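Local coordinates for protein lysozyme (Asticcacaulis excentricus, PDB 6H9D) that probably binds or cleaves peptidoglycan as the phage-lysozyme-like muramidase domain of SpmX, a protein linked to cell morphogenesis and stalk synthesis, at residues Asp60-Val72 and Phe81-Ile93. Numbering follows the deposited sequence.
Sequences DLLPIVEAVNNLV and FDALVSFCFNIGI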
ATOM      1  N   ASP A  60       2.766   9.055  -5.266  1.00 29.36           N
ATOM      2  CA  ASP A  60       3.200   8.444  -4.015  1.00 29.14           C
ATOM      3  C   ASP A  60       3.458   6.940  -4.239  1.00 26.58           C
ATOM      4  O   ASP A  60       4.224   6.321  -3.518  1.00 30.32           O
ATOM      5  CB  ASP A  60       2.184   8.735  -2.904  1.00 29.70           C
ATOM      6  CG  ASP A  60       2.179  10.196  -2.459  1.00 35.67           C
ATOM      7  OD1 ASP A  60       3.241  10.834  -2.555  1.00 32.18           O
ATOM      8  OD2 ASP A  60       1.105  10.704  -2.060  1.00 33.33           O
ATOM      9  N   LEU A  61       2.764   6.329  -5.197  1.00 27.47           N
ATOM     10  CA  LEU A  61       2.904   4.883  -5.435  1.00 30.76           C
ATOM     11  C   LEU A  61       4.121   4.549  -6.316  1.00 37.97           C
ATOM     12  O   LEU A  61       4.541   3.419  -6.316  1.00 36.75           O
ATOM     13  CB  LEU A  61       1.626   4.356  -6.077  1.00 34.18           C
ATOM     14  CG  LEU A  61       0.413   4.307  -5.156  1.00 28.96           C
ATOM     15  CD1 LEU A  61      -0.834   3.903  -5.930  1.00 31.56           C
ATOM     16  CD2 LEU A  61       0.677   3.379  -3.994  1.00 27.67           C
ATOM     17  N   LEU A  62       4.697   5.535  -7.029  1.00 34.65           N
ATOM     18  CA  LEU A  62       5.803   5.294  -7.963  1.00 38.81           C
ATOM     19  C   LEU A  62       6.927   4.523  -7.284  1.00 32.76           C
ATOM     20  O   LEU A  62       7.366   3.525  -7.836  1.00 35.06           O
ATOM     21  CB  LEU A  62       6.333   6.609  -8.544  1.00 43.38           C
ATOM     22  CG  LEU A  62       5.456   7.271  -9.605  1.00 53.76           C
ATOM     23  CD1 LEU A  62       6.017   8.639  -9.993  1.00 65.53           C
ATOM     24  CD2 LEU A  62       5.315   6.391 -10.840  1.00 66.95           C
ATOM     25  N   PRO A  63       7.460   4.942  -6.115  1.00 31.69           N
ATOM     26  CA  PRO A  63       8.528   4.199  -5.463  1.00 33.05           C
ATOM     27  C   PRO A  63       8.103   2.826  -4.939  1.00 37.30           C
ATOM     28  O   PRO A  63       8.942   1.927  -4.825  1.00 33.18           O
ATOM     29  CB  PRO A  63       8.998   5.084  -4.315  1.00 36.97           C
ATOM     30  CG  PRO A  63       7.869   6.068  -4.102  1.00 34.22           C
ATOM     31  CD  PRO A  63       7.158   6.204  -5.422  1.00 34.87           C
ATOM     32  N   ILE A  64       6.813   2.656  -4.647  1.00 30.16           N
ATOM     33  CA  ILE A  64       6.302   1.322  -4.263  1.00 28.81           C
ATOM     34  C   ILE A  64       6.339   0.388  -5.480  1.00 26.93           C
ATOM     35  O   ILE A  64       6.734  -0.780  -5.340  1.00 33.80           O
ATOM     36  CB  ILE A  64       4.877   1.390  -3.681  1.00 31.40           C
ATOM     37  CG1 ILE A  64       4.717   2.517  -2.641  1.00 30.96           C
ATOM     38  CG2 ILE A  64       4.508   0.026  -3.122  1.00 31.94           C
ATOM     39  CD1 ILE A  64       5.650   2.390  -1.461  1.00 35.19           C
ATOM     40  N   VAL A  65       5.829   0.869  -6.617  1.00 28.33           N
ATOM     41  CA  VAL A  65       5.830   0.125  -7.881  1.00 33.48           C
ATOM     42  C   VAL A  65       7.276  -0.288  -8.228  1.00 40.80           C
ATOM     43  O   VAL A  65       7.532  -1.438  -8.615  1.00 37.10           O
ATOM     44  CB  VAL A  65       5.157   0.940  -9.002  1.00 31.69           C
ATOM     45  CG1 VAL A  65       5.424   0.396 -10.409  1.00 39.54           C
ATOM     46  CG2 VAL A  65       3.664   1.070  -8.762  1.00 34.58           C
ATOM     47  N   GLU A  66       8.226   0.643  -8.050  1.00 40.08           N
ATOM     48  CA  GLU A  66       9.652   0.370  -8.279  1.00 39.30           C
ATOM     49  C   GLU A  66      10.160  -0.705  -7.314  1.00 39.79           C
ATOM     50  O   GLU A  66      10.808  -1.648  -7.746  1.00 36.40           O
ATOM     51  CB  GLU A  66      10.459   1.657  -8.129  1.00 43.99           C
ATOM     52  CG  GLU A  66      10.261   2.579  -9.314  1.00 54.69           C
ATOM     53  CD  GLU A  66      10.617   1.900 -10.628  1.00 57.88           C
ATOM     54  OE1 GLU A  66      11.786   1.480 -10.766  1.00 51.18           O
ATOM     55  OE2 GLU A  66       9.718   1.745 -11.483  1.00 55.84           O
ATOM     56  N   ALA A  67       9.857  -0.550  -6.015  1.00 33.51           N
ATOM     57  CA  ALA A  67      10.304  -1.456  -4.989  1.00 34.47           C
ATOM     58  C   ALA A  67       9.797  -2.884  -5.254  1.00 43.18           C
ATOM     59  O   ALA A  67      10.547  -3.839  -5.107  1.00 36.87           O
ATOM     60  CB  ALA A  67       9.860  -0.981  -3.635  1.00 33.64           C
ATOM     61  N   VAL A  68       8.521  -3.033  -5.621  1.00 39.30           N
ATOM     62  CA  VAL A  68       7.938  -4.372  -5.726  1.00 37.63           C
ATOM     63  C   VAL A  68       8.576  -5.069  -6.932  1.00 38.58           C
ATOM     64  O   VAL A  68       8.985  -6.217  -6.852  1.00 39.35           O
ATOM     65  CB  VAL A  68       6.399  -4.346  -5.812  1.00 33.92           C
ATOM     66  CG1 VAL A  68       5.851  -5.730  -6.115  1.00 35.07           C
ATOM     67  CG2 VAL A  68       5.782  -3.821  -4.511  1.00 34.95           C
ATOM     68  N   ASN A  69       8.731  -4.308  -7.998  1.00 38.26           N
ATOM     69  CA  ASN A  69       9.392  -4.779  -9.231  1.00 37.31           C
ATOM     70  C   ASN A  69      10.823  -5.204  -8.905  1.00 38.37           C
ATOM     71  O   ASN A  69      11.240  -6.247  -9.356  1.00 41.26           O
ATOM     72  CB  ASN A  69       9.428  -3.653 -10.255  1.00 36.42           C
ATOM     73  CG  ASN A  69       8.226  -3.678 -11.157  1.00 35.18           C
ATOM     74  OD1 ASN A  69       7.966  -4.674 -11.800  1.00 40.79           O
ATOM     75  ND2 ASN A  69       7.498  -2.592 -11.210  1.00 35.77           N
ATOM     76  N   ASN A  70      11.511  -4.431  -8.085  1.00 36.12           N
ATOM     77  CA  ASN A  70      12.930  -4.716  -7.792  1.00 44.54           C
ATOM     78  C   ASN A  70      13.086  -5.829  -6.763  1.00 44.17           C
ATOM     79  O   ASN A  70      14.076  -6.533  -6.858  1.00 40.16           O
ATOM     80  CB  ASN A  70      13.665  -3.470  -7.304  1.00 51.48           C
ATOM     81  CG  ASN A  70      13.714  -2.351  -8.319  1.00 50.00           C
ATOM     82  OD1 ASN A  70      13.434  -2.546  -9.491  1.00 49.34           O
ATOM     83  ND2 ASN A  70      14.047  -1.166  -7.859  1.00 48.34           N
ATOM     84  N   LEU A  71      12.132  -5.976  -5.846  1.00 36.85           N
ATOM     85  CA  LEU A  71      12.283  -6.951  -4.745  1.00 37.27           C
ATOM     86  C   LEU A  71      11.730  -8.324  -5.115  1.00 41.04           C
ATOM     87  O   LEU A  71      12.177  -9.293  -4.524  1.00 32.08           O
ATOM     88  CB  LEU A  71      11.591  -6.387  -3.512  1.00 41.44           C
ATOM     89  CG  LEU A  71      12.303  -5.203  -2.882  1.00 45.72           C
ATOM     90  CD1 LEU A  71      11.544  -4.727  -1.671  1.00 44.64           C
ATOM     91  CD2 LEU A  71      13.717  -5.583  -2.509  1.00 42.23           C
ATOM     92  N   VAL A  72      10.801  -8.376  -6.063  1.00 39.17           N
ATOM     93  CA  VAL A  72      10.198  -9.676  -6.455  1.00 36.90           C
ATOM     94  C   VAL A  72      10.938 -10.229  -7.676  1.00 35.82           C
ATOM     95  O   VAL A  72      10.961  -9.564  -8.677  1.00 37.26           O
ATOM     96  CB  VAL A  72       8.680  -9.563  -6.676  1.00 37.00           C
ATOM     97  CG1 VAL A  72       8.105 -10.872  -7.177  1.00 33.39           C
ATOM     98  CG2 VAL A  72       7.977  -9.136  -5.402  1.00 35.96           C
ATOM     99  N   PHE A  81       0.607  -8.390  -8.418  1.00 27.43           N
ATOM    100  CA  PHE A  81       1.403  -7.168  -8.381  1.00 30.62           C
ATOM    101  C   PHE A  81       0.615  -6.055  -7.683  1.00 29.41           C
ATOM    102  O   PHE A  81       1.134  -5.424  -6.800  1.00 30.01           O
ATOM    103  CB  PHE A  81       1.804  -6.741  -9.791  1.00 32.74           C
ATOM    104  CG  PHE A  81       2.710  -5.539  -9.778  1.00 26.83           C
ATOM    105  CD1 PHE A  81       4.013  -5.665  -9.324  1.00 31.91           C
ATOM    106  CD2 PHE A  81       2.213  -4.275 -10.054  1.00 31.89           C
ATOM    107  CE1 PHE A  81       4.849  -4.558  -9.260  1.00 36.29           C
ATOM    108  CE2 PHE A  81       3.049  -3.170  -9.993  1.00 28.79           C
ATOM    109  CZ  PHE A  81       4.355  -3.315  -9.571  1.00 33.10           C
ATOM    110  N   ASP A  82      -0.640  -5.852  -8.103  1.00 29.16           N
ATOM    111  CA  ASP A  82      -1.517  -4.822  -7.565  1.00 30.04           C
ATOM    112  C   ASP A  82      -1.658  -5.003  -6.039  1.00 29.91           C
ATOM    113  O   ASP A  82      -1.547  -4.055  -5.288  1.00 27.02           O
ATOM    114  CB  ASP A  82      -2.899  -4.890  -8.215  1.00 34.20           C
ATOM    115  CG  ASP A  82      -3.004  -4.286  -9.605  1.00 42.21           C
ATOM    116  OD1 ASP A  82      -2.045  -3.597 -10.051  1.00 39.04           O
ATOM    117  OD2 ASP A  82      -4.056  -4.487 -10.217  1.00 35.50           O
ATOM    118  N   ALA A  83      -1.952  -6.230  -5.603  1.00 25.70           N
ATOM    119  CA  ALA A  83      -2.105  -6.537  -4.154  1.00 29.50           C
ATOM    120  C   ALA A  83      -0.787  -6.299  -3.401  1.00 27.27           C
ATOM    121  O   ALA A  83      -0.816  -5.799  -2.271  1.00 27.26           O
ATOM    122  CB  ALA A  83      -2.583  -7.952  -3.946  1.00 26.37           C
ATOM    123  N   LEU A  84       0.344  -6.708  -3.992  1.00 27.24           N
ATOM    124  CA  LEU A  84       1.649  -6.498  -3.330  1.00 29.61           C
ATOM    125  C   LEU A  84       1.978  -4.999  -3.221  1.00 27.96           C
ATOM    126  O   LEU A  84       2.540  -4.586  -2.227  1.00 27.29           O
ATOM    127  CB  LEU A  84       2.755  -7.258  -4.061  1.00 30.90           C
ATOM    128  CG  LEU A  84       2.736  -8.775  -3.864  1.00 31.29           C
ATOM    129  CD1 LEU A  84       3.841  -9.427  -4.667  1.00 29.69           C
ATOM    130  CD2 LEU A  84       2.849  -9.172  -2.400  1.00 32.26           C
ATOM    131  N   VAL A  85       1.619  -4.200  -4.228  1.00 24.72           N
ATOM    132  CA  VAL A  85       1.843  -2.754  -4.165  1.00 28.14           C
ATOM    133  C   VAL A  85       1.017  -2.139  -3.029  1.00 29.84           C
ATOM    134  O   VAL A  85       1.514  -1.320  -2.266  1.00 31.42           O
ATOM    135  CB  VAL A  85       1.525  -2.082  -5.509  1.00 34.34           C
ATOM    136  CG1 VAL A  85       1.492  -0.572  -5.365  1.00 35.05           C
ATOM    137  CG2 VAL A  85       2.526  -2.477  -6.579  1.00 34.06           C
ATOM    138  N   SER A  86      -0.237  -2.583  -2.887  1.00 29.36           N
ATOM    139  CA  SER A  86      -1.116  -2.110  -1.847  1.00 26.69           C
ATOM    140  C   SER A  86      -0.505  -2.448  -0.489  1.00 27.33           C
ATOM    141  O   SER A  86      -0.426  -1.599   0.418  1.00 28.85           O
ATOM    142  CB  SER A  86      -2.514  -2.694  -1.981  1.00 29.01           C
ATOM    143  OG  SER A  86      -3.361  -2.236  -0.919  1.00 30.58           O
ATOM    144  N   PHE A  87      -0.012  -3.681  -0.391  1.00 23.94           N
ATOM    145  CA  PHE A  87       0.517  -4.220   0.840  1.00 24.30           C
ATOM    146  C   PHE A  87       1.818  -3.479   1.208  1.00 28.80           C
ATOM    147  O   PHE A  87       1.963  -2.967   2.303  1.00 31.33           O
ATOM    148  CB  PHE A  87       0.748  -5.722   0.680  1.00 24.78           C
ATOM    149  CG  PHE A  87       1.379  -6.378   1.884  1.00 24.85           C
ATOM    150  CD1 PHE A  87       0.645  -6.591   3.036  1.00 30.66           C
ATOM    151  CD2 PHE A  87       2.705  -6.770   1.860  1.00 29.57           C
ATOM    152  CE1 PHE A  87       1.231  -7.180   4.146  1.00 35.56           C
ATOM    153  CE2 PHE A  87       3.284  -7.374   2.966  1.00 32.61           C
ATOM    154  CZ  PHE A  87       2.550  -7.573   4.109  1.00 31.60           C
ATOM    155  N   CYS A  88       2.710  -3.363   0.228  1.00 27.80           N
ATOM    156  CA  CYS A  88       3.984  -2.686   0.383  1.00 27.53           C
ATOM    157  C   CYS A  88       3.788  -1.197   0.705  1.00 26.89           C
ATOM    158  O   CYS A  88       4.472  -0.677   1.561  1.00 32.78           O
ATOM    159  CB  CYS A  88       4.853  -2.868  -0.850  1.00 31.60           C
ATOM    160  SG  CYS A  88       6.479  -2.097  -0.609  1.00 33.12           S
ATOM    161  N   PHE A  89       2.802  -0.540   0.075  1.00 25.31           N
ATOM    162  CA  PHE A  89       2.443   0.833   0.389  1.00 26.29           C
ATOM    163  C   PHE A  89       2.052   0.965   1.860  1.00 30.61           C
ATOM    164  O   PHE A  89       2.412   1.929   2.540  1.00 28.02           O
ATOM    165  CB  PHE A  89       1.309   1.323  -0.523  1.00 28.42           C
ATOM    166  CG  PHE A  89       0.935   2.774  -0.380  1.00 30.38           C
ATOM    167  CD1 PHE A  89       1.884   3.773  -0.523  1.00 26.06           C
ATOM    168  CD2 PHE A  89      -0.375   3.147  -0.113  1.00 31.04           C
ATOM    169  CE1 PHE A  89       1.538   5.107  -0.398  1.00 33.52           C
ATOM    170  CE2 PHE A  89      -0.723   4.482   0.027  1.00 36.00           C
ATOM    171  CZ  PHE A  89       0.226   5.467  -0.148  1.00 34.81           C
ATOM    172  N   ASN A  90       1.297  -0.016   2.360  1.00 29.20           N
ATOM    173  CA  ASN A  90       0.739   0.050   3.686  1.00 28.24           C
ATOM    174  C   ASN A  90       1.840  -0.186   4.734  1.00 27.99           C
ATOM    175  O   ASN A  90       1.874   0.505   5.736  1.00 30.57           O
ATOM    176  CB  ASN A  90      -0.410  -0.953   3.834  1.00 28.33           C
ATOM    177  CG  ASN A  90      -1.054  -0.929   5.198  1.00 30.28           C
ATOM    178  OD1 ASN A  90      -1.234  -1.975   5.807  1.00 33.31           O
ATOM    179  ND2 ASN A  90      -1.373   0.255   5.688  1.00 28.95           N
ATOM    180  N   ILE A  91       2.701  -1.190   4.536  1.00 30.04           N
ATOM    181  CA  ILE A  91       3.657  -1.568   5.604  1.00 31.46           C
ATOM    182  C   ILE A  91       4.997  -0.842   5.400  1.00 33.34           C
ATOM    183  O   ILE A  91       5.845  -0.859   6.285  1.00 32.41           O
ATOM    184  CB  ILE A  91       3.839  -3.093   5.726  1.00 34.80           C
ATOM    185  CG1 ILE A  91       4.617  -3.695   4.557  1.00 34.98           C
ATOM    186  CG2 ILE A  91       2.497  -3.792   5.915  1.00 37.55           C
ATOM    187  CD1 ILE A  91       5.184  -5.052   4.850  1.00 37.68           C
ATOM    188  N   GLY A  92       5.190  -0.228   4.234  1.00 31.29           N
ATOM    189  CA  GLY A  92       6.445   0.450   3.898  1.00 36.27           C
ATOM    190  C   GLY A  92       7.438  -0.480   3.205  1.00 38.54           C
ATOM    191  O   GLY A  92       7.469  -1.680   3.439  1.00 35.56           O
ATOM    192  N   ILE A  93       8.280   0.106   2.354  1.00 38.23           N
ATOM    193  CA  ILE A  93       9.224  -0.636   1.535  1.00 37.50           C
ATOM    194  C   ILE A  93      10.211  -1.402   2.417  1.00 41.59           C
ATOM    195  O   ILE A  93      10.533  -2.540   2.105  1.00 41.87           O
ATOM    196  CB  ILE A  93       9.966   0.305   0.580  1.00 32.97           C
ATOM    197  CG1 ILE A  93       9.077   0.729  -0.585  1.00 35.84           C
ATOM    198  CG2 ILE A  93      11.265  -0.327   0.089  1.00 40.31           C
ATOM    199  CD1 ILE A  93       9.565   1.960  -1.304  1.00 41.95           C
TER
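Ile64 and Val68 of helix 50-71 are knobs in holes of the partner segment. The hole of Ile64 is Val85, Cys88, Phe89 and Ile93; that of Val68 is Phe81, Leu84, Val85 and Cys88. Val85 returns the fit, sitting among Leu61, Ile64, Val65 and Val68. The axes of the two segments approach to 9.3 Å, their N-to-C directions 116° apart. Ile64 is the tight centre. Its CG2, anti to the backbone N, reaches Val85 O at 3.4 Å and also touches Cys88 CB. The CG1 branch diverges toward Phe89 and Ile93. One turn on, Val68 CG1 meets Phe81 CE1 at 3.5 Å. Leu61 CD2 lies over one face of the Phe89 ring in a CH-pi contact, 3.8 Å from the centroid. At the other end, Val65 O lies at the edge of the Phe81 ring. That oxygen takes bonds from Asn69 N and Asn69 ND2 on opposite faces of its plane.

The Ile93 side is more open to solvent and has fewer partners. Ile93 CG1 lies 3.6 Å from Ala67 CB. Ile14 of helix 8-16 packs on Leu61, Val85 and Phe89. Two helices of the phage-lysozyme-type helical domain are thus joined by apolar packing and shape fit, without polar bonds between them.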